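Long-range contacts in WbbM protein (PDB 6U4B), which is a bifunctional O-antigen polymerase, assembled as a trimer, that probably transfers sugars through glycosyltransferase modules, one of which carries a magnesium ion: residues T409-D414 against P556-Y561; P522-V527 against L550-K555. All coordinates share one frame; numbering follows the deposited sequence.

Contacts 1 and 2 sit side by side in the glycosyltransferase family 8 region, their centres about 9 Å apart. Contact 2 is nested along the chain inside the loop that contact 1 closes: 409-414 comes first, then 522-527, 550-555 and 556-561. One small mixed sheet ties them together, with strand 558-560 in the middle, antiparallel to 409-411 and parallel to 527-528. Helix 543-554, whose last turn belongs to contact 2, runs almost directly into that central strand. Lys557 N lies 2.7 Å from Glu524 O, a probable hydrogen bond. Strand 558-560, which carries the metal ligand His560, is thus paired with 409-411 in contact 1, while its other neighbour, 527-528, begins where the loop segment of contact 2 ends.

Contact 1 of 2, residues T409-D414 against P556-Y561. With MG (magnesium ion), chain C.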
ATOM      1  N   THR A 409      15.217  11.904   9.993  1.00 37.29           N
ATOM      2  CA  THR A 409      14.030  12.184  10.787  1.00 40.86           C
ATOM      3  C   THR A 409      12.787  11.739  10.026  1.00 41.22           C
ATOM      4  O   THR A 409      12.825  11.490   8.819  1.00 41.69           O
ATOM      5  CB  THR A 409      13.904  13.679  11.117  1.00 38.05           C
ATOM      6  OG1 THR A 409      13.690  14.415   9.906  1.00 34.47           O
ATOM      7  CG2 THR A 409      15.162  14.201  11.810  1.00 37.36           C
ATOM      8  N   VAL A 410      11.679  11.638  10.757  1.00 36.09           N
ATOM      9  CA  VAL A 410      10.339  11.608  10.184  1.00 36.95           C
ATOM     10  C   VAL A 410       9.468  12.532  11.021  1.00 35.83           C
ATOM     11  O   VAL A 410       9.630  12.611  12.243  1.00 35.56           O
ATOM     12  CB  VAL A 410       9.732  10.184  10.132  1.00 42.73           C
ATOM     13  CG1 VAL A 410      10.525   9.279   9.196  1.00 43.78           C
ATOM     14  CG2 VAL A 410       9.629   9.572  11.524  1.00 41.64           C
ATOM     15  N   VAL A 411       8.557  13.244  10.367  1.00 33.19           N
ATOM     16  CA  VAL A 411       7.649  14.141  11.069  1.00 33.78           C
ATOM     17  C   VAL A 411       6.343  13.410  11.339  1.00 36.26           C
ATOM     18  O   VAL A 411       5.944  12.499  10.601  1.00 34.31           O
ATOM     19  CB  VAL A 411       7.406  15.449  10.287  1.00 30.85           C
ATOM     20  CG1 VAL A 411       8.733  16.126   9.971  1.00 33.55           C
ATOM     21  CG2 VAL A 411       6.618  15.179   9.020  1.00 33.54           C
ATOM     22  N   LYS A 412       5.681  13.799  12.428  1.00 41.03           N
ATOM     23  CA  LYS A 412       4.356  13.297  12.772  1.00 45.60           C
ATOM     24  C   LYS A 412       3.315  14.407  12.755  1.00 47.74           C
ATOM     25  O   LYS A 412       2.207  14.214  13.272  1.00 48.00           O
ATOM     26  CB  LYS A 412       4.378  12.623  14.147  1.00 46.99           C
ATOM     27  CG  LYS A 412       5.484  11.594  14.324  1.00 54.74           C
ATOM     28  CD  LYS A 412       5.144  10.281  13.640  1.00 57.11           C
ATOM     29  CE  LYS A 412       3.983   9.591  14.333  1.00 58.80           C
ATOM     30  NZ  LYS A 412       3.749   8.227  13.791  1.00 58.56           N
ATOM     31  N   ALA A 413       3.641  15.562  12.179  1.00 44.51           N
ATOM     32  CA  ALA A 413       2.755  16.713  12.210  1.00 43.17           C
ATOM     33  C   ALA A 413       3.069  17.618  11.029  1.00 42.57           C
ATOM     34  O   ALA A 413       4.078  17.452  10.337  1.00 40.21           O
ATOM     35  CB  ALA A 413       2.885  17.482  13.531  1.00 42.81           C
ATOM     36  N   ASP A 414       2.182  18.581  10.804  1.00 44.34           N
ATOM     37  CA  ASP A 414       2.372  19.569   9.751  1.00 44.48           C
ATOM     38  C   ASP A 414       3.565  20.457  10.091  1.00 47.69           C
ATOM     39  O   ASP A 414       3.566  21.135  11.124  1.00 47.89           O
ATOM     40  CB  ASP A 414       1.097  20.398   9.592  1.00 48.76           C
ATOM     41  CG  ASP A 414       1.210  21.465   8.517  1.00 53.49           C
ATOM     42  OD1 ASP A 414       2.207  21.476   7.766  1.00 56.21           O
ATOM     43  OD2 ASP A 414       0.285  22.300   8.427  1.00 57.31           O
ATOM     44  N   PRO A 556       5.239  12.641  19.831  1.00 43.69           N
ATOM     45  CA  PRO A 556       6.243  13.430  19.109  1.00 46.31           C
ATOM     46  C   PRO A 556       5.645  14.113  17.893  1.00 45.24           C
ATOM     47  O   PRO A 556       4.706  13.615  17.268  1.00 39.13           O
ATOM     48  CB  PRO A 556       7.293  12.390  18.695  1.00 44.72           C
ATOM     49  CG  PRO A 556       6.980  11.160  19.500  1.00 48.09           C
ATOM     50  CD  PRO A 556       5.505  11.198  19.729  1.00 42.23           C
ATOM     51  N   LYS A 557       6.201  15.279  17.567  1.00 41.39           N
ATOM     52  CA  LYS A 557       5.894  15.929  16.302  1.00 43.51           C
ATOM     53  C   LYS A 557       6.985  15.724  15.262  1.00 39.85           C
ATOM     54  O   LYS A 557       6.702  15.819  14.060  1.00 41.53           O
ATOM     55  CB  LYS A 557       5.641  17.424  16.521  1.00 44.90           C
ATOM     56  CG  LYS A 557       4.389  17.681  17.347  1.00 47.32           C
ATOM     57  CD  LYS A 557       3.987  19.142  17.370  1.00 49.31           C
ATOM     58  CE  LYS A 557       2.634  19.313  18.047  1.00 52.52           C
ATOM     59  NZ  LYS A 557       2.290  20.742  18.281  1.00 57.11           N
ATOM     60  N   MET A 558       8.209  15.430  15.697  1.00 42.58           N
ATOM     61  CA  MET A 558       9.271  14.985  14.805  1.00 42.05           C
ATOM     62  C   MET A 558      10.130  13.993  15.569  1.00 41.90           C
ATOM     63  O   MET A 558      10.499  14.247  16.719  1.00 38.59           O
ATOM     64  CB  MET A 558      10.117  16.159  14.292  1.00 40.61           C
ATOM     65  CG  MET A 558      11.294  15.748  13.408  1.00 36.99           C
ATOM     66  SD  MET A 558      12.803  15.317  14.311  1.00 43.60           S
ATOM     67  CE  MET A 558      13.637  16.905  14.378  1.00 45.27           C
ATOM     68  N   ILE A 559      10.448  12.876  14.926  1.00 37.33           N
ATOM     69  CA  ILE A 559      11.265  11.823  15.513  1.00 37.80           C
ATOM     70  C   ILE A 559      12.647  11.903  14.883  1.00 41.01           C
ATOM     71  O   ILE A 559      12.780  11.870  13.655  1.00 37.34           O
ATOM     72  CB  ILE A 559      10.632  10.441  15.295  1.00 41.16           C
ATOM     73  CG1 ILE A 559       9.263  10.381  15.971  1.00 40.32           C
ATOM     74  CG2 ILE A 559      11.552   9.347  15.809  1.00 42.98           C
ATOM     75  CD1 ILE A 559       8.398   9.224  15.516  1.00 42.18           C
ATOM     76  N   HIS A 560      13.676  12.016  15.716  1.00 38.40           N
ATOM     77  CA  HIS A 560      15.048  12.180  15.255  1.00 39.86           C
ATOM     78  C   HIS A 560      15.799  10.876  15.500  1.00 41.71           C
ATOM     79  O   HIS A 560      16.056  10.507  16.651  1.00 43.11           O
ATOM     80  CB  HIS A 560      15.723  13.350  15.969  1.00 46.54           C
ATOM     81  CG  HIS A 560      16.972  13.826  15.298  1.00 55.46           C
ATOM     82  ND1 HIS A 560      17.666  14.940  15.718  1.00 57.95           N
ATOM     83  CD2 HIS A 560      17.650  13.339  14.231  1.00 55.95           C
ATOM     84  CE1 HIS A 560      18.718  15.119  14.939  1.00 58.76           C
ATOM     85  NE2 HIS A 560      18.732  14.162  14.029  1.00 60.19           N
ATOM     86  N   TYR A 561      16.163  10.187  14.418  1.00 43.64           N
ATOM     87  CA  TYR A 561      16.932   8.956  14.544  1.00 48.91           C
ATOM     88  C   TYR A 561      18.422   9.255  14.621  1.00 56.27           C
ATOM     89  O   TYR A 561      19.227   8.636  13.917  1.00 56.71           O
ATOM     90  CB  TYR A 561      16.629   8.012  13.386  1.00 48.06           C
ATOM     91  CG  TYR A 561      15.168   7.663  13.290  1.00 46.64           C
ATOM     92  CD1 TYR A 561      14.328   8.361  12.436  1.00 42.67           C
ATOM     93  CD2 TYR A 561      14.618   6.663  14.080  1.00 44.34           C
ATOM     94  CE1 TYR A 561      12.985   8.057  12.354  1.00 38.74           C
ATOM     95  CE2 TYR A 561      13.277   6.350  14.005  1.00 45.05           C
ATOM     96  CZ  TYR A 561      12.467   7.052  13.139  1.00 44.00           C
ATOM     97  OH  TYR A 561      11.131   6.749  13.057  1.00 41.76           O
TER
HETATM   98 MG    MG C 602      20.336  14.038  12.744  1.00 35.94          MG
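The DxD metal site of a family 8 glycosyltransferase domain is completed here: strand 558-560 pairs antiparallel with strand 409-411, which follows directly after the magnesium ligands Asp406 and Asp408, and brings up the third ligand, His560. Val410 and Ile559 form the hydrogen-bonded pair. Val410 N gives to Ile559 O at 3.1 Å, while the return bond from Ile559 N to Val410 O is shorter, 2.8 Å, and close to straight at 174°. Beyond the strands, Lys412 N adds a third bond, 2.8 Å to Lys557 O.

Thr409, Val411, Met558 and His560 share one face of this pairing. Thr409 CG2 touches two groups, 3.6 Å from Met558 SD and equally near His560 CD2, which it meets obliquely. The threonine hydroxyl turns instead to Asp406 O, within the metal-binding loop. With CG anti to the backbone N (chi1 -164°), the His560 ring extends off the strand and sets NE2 2.1 Å from magnesium; its other nitrogen, ND1, is hydrogen-bonded to Asn526.

On the face of Val410 and Ile559, Val410 CG2 comes to the edge of the Tyr561 ring, 3.5 Å from OH, and Ile559 CG2 lies over one ring face near the rim. Tyr561 OH is held by Phe575 O. The Lys412 chain, bent at chi2 and chi3, lays CD against Ile559 CD1 before its amine turns to Asp578 in a salt bridge.

Both imidazole nitrogens are therefore engaged, one by the metal and one by Asn526, which fixes the ring's rotation. Thr409 CG2 packs against the ring, and the strand pairing keeps His560 beside Asp406 and Asp408, so the metal's three protein ligands come from two parts of the chain far apart in sequence.

Contact 2 of 2, residues P522-V527 against L550-K555; sequences PLEWNV and LAARKK
Ala552 CB is the centre of this contact: it points from the last turn of helix 543-554 toward the 3-10 segment around 523-525 and meets three side chains. Leu523, with CG anti to the backbone N (chi1 -172°), lays CG 3.9 Å from Ala552 CB. Val527 approaches the same methyl with CG2, also at 3.9 Å, and this branch additionally lies 3.7 Å from Ala552 O.

The other branch, Val527 CG1, packs on the aliphatic start of Arg553, 3.8 Å from its CG. Arg553 bends only at chi3, beyond that contact, and carries its guanidinium off to a salt bridge with Asp574. The bend of Glu524 comes earlier, at chi2 (73°), and brings the carboxylate alongside Ala552, with OE1 3.6 Å from both its CA and CB. The CG of Glu524 meanwhile faces Lys555 O at 3.8 Å. The interface is thus van der Waals packing throughout.

Leu523 and Trp525 also pack the 3-10 segment on Val431 of strand 428-432, while Val527 joins strand 558-560 by backbone bonds; the helix turns Leu550, Ala551 and Lys554 toward the second subunit, packing on its Phe74 and Phe78.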
ATOM      1  N   PRO A 522       9.264  23.623  21.569  1.00 43.80           N
ATOM      2  CA  PRO A 522       9.016  22.537  22.523  1.00 45.97           C
ATOM      3  C   PRO A 522       9.690  21.244  22.086  1.00 44.96           C
ATOM      4  O   PRO A 522       9.922  21.004  20.898  1.00 41.98           O
ATOM      5  CB  PRO A 522       7.488  22.405  22.530  1.00 44.95           C
ATOM      6  CG  PRO A 522       7.027  23.076  21.277  1.00 48.62           C
ATOM      7  CD  PRO A 522       8.019  24.165  21.003  1.00 48.75           C
ATOM      8  N   LEU A 523      10.008  20.408  23.075  1.00 43.02           N
ATOM      9  CA  LEU A 523      10.791  19.201  22.833  1.00 44.76           C
ATOM     10  C   LEU A 523      10.077  18.216  21.913  1.00 49.60           C
ATOM     11  O   LEU A 523      10.731  17.335  21.344  1.00 48.18           O
ATOM     12  CB  LEU A 523      11.128  18.539  24.172  1.00 42.38           C
ATOM     13  CG  LEU A 523      12.093  17.354  24.205  1.00 45.44           C
ATOM     14  CD1 LEU A 523      13.380  17.664  23.458  1.00 50.86           C
ATOM     15  CD2 LEU A 523      12.388  16.995  25.649  1.00 48.67           C
ATOM     16  N   GLU A 524       8.758  18.349  21.747  1.00 46.46           N
ATOM     17  CA  GLU A 524       8.018  17.459  20.858  1.00 47.29           C
ATOM     18  C   GLU A 524       8.484  17.561  19.411  1.00 45.18           C
ATOM     19  O   GLU A 524       8.208  16.656  18.617  1.00 49.59           O
ATOM     20  CB  GLU A 524       6.516  17.757  20.930  1.00 38.49           C
ATOM     21  CG  GLU A 524       5.842  17.378  22.244  1.00 75.23           C
ATOM     22  CD  GLU A 524       6.191  18.313  23.389  1.00 71.42           C
ATOM     23  OE1 GLU A 524       6.382  17.822  24.522  1.00 70.73           O
ATOM     24  OE2 GLU A 524       6.274  19.537  23.154  1.00 67.00           O
ATOM     25  N   TRP A 525       9.181  18.636  19.050  1.00 41.87           N
ATOM     26  CA  TRP A 525       9.617  18.857  17.678  1.00 41.56           C
ATOM     27  C   TRP A 525      10.995  18.281  17.381  1.00 39.28           C
ATOM     28  O   TRP A 525      11.476  18.419  16.251  1.00 35.45           O
ATOM     29  CB  TRP A 525       9.598  20.355  17.355  1.00 41.20           C
ATOM     30  CG  TRP A 525       8.273  20.812  16.836  1.00 44.89           C
ATOM     31  CD1 TRP A 525       7.380  21.632  17.461  1.00 45.10           C
ATOM     32  CD2 TRP A 525       7.678  20.450  15.584  1.00 44.56           C
ATOM     33  NE1 TRP A 525       6.268  21.810  16.671  1.00 48.36           N
ATOM     34  CE2 TRP A 525       6.427  21.094  15.514  1.00 47.99           C
ATOM     35  CE3 TRP A 525       8.084  19.644  14.515  1.00 46.50           C
ATOM     36  CZ2 TRP A 525       5.580  20.960  14.415  1.00 52.33           C
ATOM     37  CZ3 TRP A 525       7.242  19.512  13.426  1.00 50.70           C
ATOM     38  CH2 TRP A 525       6.004  20.166  13.384  1.00 51.77           C
ATOM     39  N   ASN A 526      11.638  17.636  18.354  1.00 42.60           N
ATOM     40  CA  ASN A 526      12.939  17.018  18.126  1.00 46.11           C
ATOM     41  C   ASN A 526      13.158  15.885  19.122  1.00 43.13           C
ATOM     42  O   ASN A 526      14.011  15.984  20.009  1.00 40.03           O
ATOM     43  CB  ASN A 526      14.057  18.058  18.238  1.00 42.74           C
ATOM     44  CG  ASN A 526      15.351  17.599  17.589  1.00 40.02           C
ATOM     45  OD1 ASN A 526      15.604  16.402  17.453  1.00 37.51           O
ATOM     46  ND2 ASN A 526      16.178  18.555  17.186  1.00 44.36           N
ATOM     47  N   VAL A 527      12.405  14.800  18.974  1.00 42.23           N
ATOM     48  CA  VAL A 527      12.417  13.705  19.936  1.00 41.92           C
ATOM     49  C   VAL A 527      13.439  12.670  19.478  1.00 44.19           C
ATOM     50  O   VAL A 527      13.273  12.038  18.431  1.00 43.65           O
ATOM     51  CB  VAL A 527      11.024  13.083  20.090  1.00 43.05           C
ATOM     52  CG1 VAL A 527      11.055  11.931  21.090  1.00 39.05           C
ATOM     53  CG2 VAL A 527      10.020  14.141  20.527  1.00 43.04           C
ATOM     54  N   LEU A 550      10.027  12.459  28.668  1.00 40.71           N
ATOM     55  CA  LEU A 550       9.043  11.381  28.679  1.00 43.31           C
ATOM     56  C   LEU A 550       7.723  11.829  28.066  1.00 42.85           C
ATOM     57  O   LEU A 550       7.081  11.063  27.337  1.00 40.66           O
ATOM     58  CB  LEU A 550       8.829  10.879  30.107  1.00 44.64           C
ATOM     59  CG  LEU A 550      10.032  10.192  30.758  1.00 44.63           C
ATOM     60  CD1 LEU A 550       9.707   9.756  32.182  1.00 45.51           C
ATOM     61  CD2 LEU A 550      10.481   9.009  29.915  1.00 40.96           C
ATOM     62  N   ALA A 551       7.304  13.065  28.346  1.00 38.76           N
ATOM     63  CA  ALA A 551       6.059  13.567  27.771  1.00 40.12           C
ATOM     64  C   ALA A 551       6.182  13.758  26.263  1.00 41.16           C
ATOM     65  O   ALA A 551       5.239  13.470  25.517  1.00 41.26           O
ATOM     66  CB  ALA A 551       5.660  14.876  28.449  1.00 37.35           C
ATOM     67  N   ALA A 552       7.338  14.239  25.796  1.00 38.81           N
ATOM     68  CA  ALA A 552       7.528  14.451  24.364  1.00 43.65           C
ATOM     69  C   ALA A 552       7.550  13.132  23.603  1.00 43.63           C
ATOM     70  O   ALA A 552       7.047  13.055  22.477  1.00 44.88           O
ATOM     71  CB  ALA A 552       8.816  15.236  24.113  1.00 40.78           C
ATOM     72  N   ARG A 553       8.125  12.082  24.199  1.00 49.14           N
ATOM     73  CA  ARG A 553       8.157  10.783  23.534  1.00 50.04           C
ATOM     74  C   ARG A 553       6.757  10.239  23.280  1.00 49.73           C
ATOM     75  O   ARG A 553       6.545   9.505  22.307  1.00 53.78           O
ATOM     76  CB  ARG A 553       8.955   9.775  24.362  1.00 53.40           C
ATOM     77  CG  ARG A 553      10.457   9.865  24.197  1.00 60.73           C
ATOM     78  CD  ARG A 553      11.160   8.778  24.995  1.00 70.22           C
ATOM     79  NE  ARG A 553      11.035   7.455  24.389  1.00 77.52           N
ATOM     80  CZ  ARG A 553      11.864   6.977  23.464  1.00 82.93           C
ATOM     81  NH1 ARG A 553      12.876   7.720  23.033  1.00 81.17           N
ATOM     82  NH2 ARG A 553      11.680   5.760  22.969  1.00 84.48           N
ATOM     83  N   LYS A 554       5.792  10.590  24.133  1.00 43.31           N
ATOM     84  CA  LYS A 554       4.457  10.017  24.031  1.00 51.37           C
ATOM     85  C   LYS A 554       3.643  10.591  22.876  1.00 54.38           C
ATOM     86  O   LYS A 554       2.724   9.919  22.397  1.00 56.53           O
ATOM     87  CB  LYS A 554       3.706  10.207  25.351  1.00 52.61           C
ATOM     88  CG  LYS A 554       4.351   9.466  26.515  1.00 55.55           C
ATOM     89  CD  LYS A 554       3.551   9.601  27.802  1.00 61.75           C
ATOM     90  CE  LYS A 554       2.296   8.745  27.768  1.00 62.88           C
ATOM     91  NZ  LYS A 554       2.619   7.291  27.748  1.00 66.36           N
ATOM     92  N   LYS A 555       3.954  11.804  22.414  1.00 51.70           N
ATOM     93  CA  LYS A 555       3.272  12.392  21.259  1.00 52.57           C
ATOM     94  C   LYS A 555       4.253  13.259  20.482  1.00 47.61           C
ATOM     95  O   LYS A 555       4.132  14.489  20.444  1.00 43.42           O
ATOM     96  CB  LYS A 555       2.053  13.198  21.700  1.00 61.77           C
ATOM     97  CG  LYS A 555       1.020  13.382  20.603  1.00 72.63           C
ATOM     98  CD  LYS A 555       0.532  12.034  20.092  1.00 77.86           C
ATOM     99  CE  LYS A 555      -0.334  12.190  18.853  1.00 81.20           C
ATOM    100  NZ  LYS A 555      -0.736  10.871  18.288  1.00 81.71           N
TER